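Local coordinates for glycoside hydrolase YxiA (Bacillus licheniformis, PDB 3LV4), which probably hydrolyses arabinan as a calcium-binding family 43 glycoside hydrolase similar to endo-1,5-alpha-L-arabinosidases, at residues Val11-Pro16 with His318-His323. Sequence-based numbering, arbitrary orientation.
Sequences VTVHDP and HEVRVH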
loop_
_atom_site.group_PDB
_atom_site.type_symbol
_atom_site.label_atom_id
_atom_site.label_comp_id
_atom_site.label_asym_id
_atom_site.label_seq_id
_atom_site.Cartn_x
_atom_site.Cartn_y
_atom_site.Cartn_z
ATOM N N VAL A 11 -11.714 -8.144 -9.695
ATOM C CA VAL A 11 -12.249 -6.820 -9.973
ATOM C C VAL A 11 -11.139 -5.854 -10.322
ATOM O O VAL A 11 -9.960 -6.106 -10.056
ATOM C CB VAL A 11 -13.081 -6.239 -8.796
ATOM C CG1 VAL A 11 -14.388 -7.025 -8.618
ATOM C CG2 VAL A 11 -12.253 -6.198 -7.497
ATOM N N THR A 12 -11.534 -4.744 -10.926
ATOM C CA THR A 12 -10.593 -3.729 -11.349
ATOM C C THR A 12 -10.876 -2.460 -10.562
ATOM O O THR A 12 -11.906 -1.802 -10.764
ATOM C CB THR A 12 -10.703 -3.499 -12.865
ATOM O OG1 THR A 12 -10.415 -4.730 -13.542
ATOM C CG2 THR A 12 -9.726 -2.442 -13.326
ATOM N N VAL A 13 -9.979 -2.153 -9.625
ATOM C CA VAL A 13 -10.119 -0.988 -8.758
ATOM C C VAL A 13 -8.720 -0.455 -8.509
ATOM O O VAL A 13 -7.963 -1.025 -7.723
ATOM C CB VAL A 13 -10.782 -1.337 -7.389
ATOM C CG1 VAL A 13 -10.848 -0.103 -6.482
ATOM C CG2 VAL A 13 -12.172 -1.904 -7.587
ATOM N N HIS A 14 -8.374 0.629 -9.194
ATOM C CA HIS A 14 -7.045 1.226 -9.054
ATOM C C HIS A 14 -6.933 1.944 -7.704
ATOM O O HIS A 14 -7.862 2.643 -7.293
ATOM C CB HIS A 14 -6.805 2.211 -10.206
ATOM C CG HIS A 14 -5.364 2.380 -10.572
ATOM N ND1 HIS A 14 -4.701 1.520 -11.426
ATOM C CD2 HIS A 14 -4.458 3.326 -10.221
ATOM C CE1 HIS A 14 -3.452 1.920 -11.575
ATOM N NE2 HIS A 14 -3.278 3.014 -10.852
ATOM N N ASP A 15 -5.807 1.759 -7.015
ATOM C CA ASP A 15 -5.554 2.445 -5.746
ATOM C C ASP A 15 -6.603 2.108 -4.675
ATOM O O ASP A 15 -7.183 3.004 -4.052
ATOM C CB ASP A 15 -5.533 3.961 -5.983
ATOM C CG ASP A 15 -4.688 4.347 -7.184
ATOM O OD1 ASP A 15 -3.519 3.886 -7.272
ATOM O OD2 ASP A 15 -5.189 5.105 -8.049
ATOM N N PRO A 16 -6.834 0.811 -4.437
ATOM C CA PRO A 16 -7.920 0.382 -3.545
ATOM C C PRO A 16 -7.711 0.792 -2.083
ATOM O O PRO A 16 -6.634 0.563 -1.509
ATOM C CB PRO A 16 -7.873 -1.146 -3.663
ATOM C CG PRO A 16 -6.423 -1.422 -3.963
ATOM C CD PRO A 16 -6.042 -0.328 -4.928
ATOM N N HIS A 318 -5.004 -4.105 -14.859
ATOM C CA HIS A 318 -4.759 -4.236 -13.429
ATOM C C HIS A 318 -5.976 -4.827 -12.723
ATOM O O HIS A 318 -7.116 -4.703 -13.198
ATOM C CB HIS A 318 -4.363 -2.890 -12.818
ATOM C CG HIS A 318 -5.394 -1.821 -12.995
ATOM N ND1 HIS A 318 -6.388 -1.587 -12.071
ATOM C CD2 HIS A 318 -5.594 -0.932 -14.000
ATOM C CE1 HIS A 318 -7.155 -0.594 -12.494
ATOM N NE2 HIS A 318 -6.695 -0.182 -13.663
ATOM N N GLU A 319 -5.715 -5.490 -11.601
ATOM C CA GLU A 319 -6.755 -6.063 -10.756
ATOM C C GLU A 319 -6.351 -5.877 -9.301
ATOM O O GLU A 319 -5.189 -5.592 -8.997
ATOM C CB GLU A 319 -6.929 -7.558 -11.039
ATOM C CG GLU A 319 -7.386 -7.877 -12.455
ATOM C CD GLU A 319 -7.428 -9.368 -12.731
ATOM O OE1 GLU A 319 -7.066 -10.152 -11.841
ATOM O OE2 GLU A 319 -7.824 -9.762 -13.841
ATOM N N VAL A 320 -7.316 -6.053 -8.409
ATOM C CA VAL A 320 -7.078 -5.999 -6.980
ATOM C C VAL A 320 -6.484 -7.321 -6.520
ATOM O O VAL A 320 -6.912 -8.391 -6.968
ATOM C CB VAL A 320 -8.399 -5.768 -6.210
ATOM C CG1 VAL A 320 -8.165 -5.879 -4.708
ATOM C CG2 VAL A 320 -8.998 -4.407 -6.571
ATOM N N ARG A 321 -5.480 -7.245 -5.649
ATOM C CA ARG A 321 -4.932 -8.435 -5.014
ATOM C C ARG A 321 -4.898 -8.225 -3.510
ATOM O O ARG A 321 -4.781 -7.095 -3.027
ATOM C CB ARG A 321 -3.523 -8.759 -5.543
ATOM C CG ARG A 321 -3.490 -9.363 -6.955
ATOM C CD ARG A 321 -4.175 -10.737 -6.988
ATOM N NE ARG A 321 -4.074 -11.417 -8.284
ATOM C CZ ARG A 321 -4.895 -11.205 -9.313
ATOM N NH1 ARG A 321 -5.879 -10.309 -9.222
ATOM N NH2 ARG A 321 -4.731 -11.880 -10.442
ATOM N N VAL A 322 -5.018 -9.323 -2.779
ATOM C CA VAL A 322 -4.960 -9.308 -1.328
ATOM C C VAL A 322 -3.935 -10.335 -0.883
ATOM O O VAL A 322 -4.046 -11.504 -1.253
ATOM C CB VAL A 322 -6.333 -9.679 -0.713
ATOM C CG1 VAL A 322 -6.266 -9.673 0.817
ATOM C CG2 VAL A 322 -7.408 -8.714 -1.206
ATOM N N HIS A 323 -2.934 -9.902 -0.110
ATOM C CA HIS A 323 -1.966 -10.829 0.497
ATOM C C HIS A 323 -1.960 -10.681 2.004
ATOM O O HIS A 323 -1.972 -9.566 2.525
ATOM C CB HIS A 323 -0.535 -10.588 -0.016
ATOM C CG HIS A 323 -0.316 -11.006 -1.440
ATOM N ND1 HIS A 323 0.785 -11.732 -1.841
ATOM C CD2 HIS A 323 -1.061 -10.796 -2.553
ATOM C CE1 HIS A 323 0.715 -11.946 -3.146
ATOM N NE2 HIS A 323 -0.391 -11.389 -3.601
HETATM O O HOH W 1 -9.257 -9.022 -8.358
HETATM O O HOH W 2 -8.725 -5.245 -15.366
HETATM O O HOH W 3 -7.349 -3.041 -9.862
#
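His318 holds CG between its backbone N and carbonyl carbon (chi1 59°), which turns the ring toward the loop although its CB does not point there, and His14, with CG anti to its backbone N, meets it in a T-shaped pair. The edge of His14 faces the His318 ring, with ND1 over the ring centre and 3.4 Å from His318 CE1; the planes stand at 81°. Thr12 CG2 reaches the same CE1 obliquely at 3.3 Å. A flat ring that also carries nitrogens suits this place: His318 ND1 holds a water, in the ring plane, that accepts from Val13 N. An alanine in place of His318 would probably leave the His14 edge without its aromatic face and that water without a side-chain partner. Beyond the rings, Val320 N donates to Val11 O (3.1 Å, 157° at the hydrogen), a single direct backbone bond between loop and strand 319-327, consistent with first and last blades meeting in the family's five-bladed beta-propeller. Branched Val320 points toward the loop, its CG2 3.6 Å from Val13 CB and 3.8 Å from Val11 CG2. His14 also stacks on His308. Aromatic, apolar, backbone and water-mediated contacts together would probably steady the chain just before Asp15, the predicted proton acceptor.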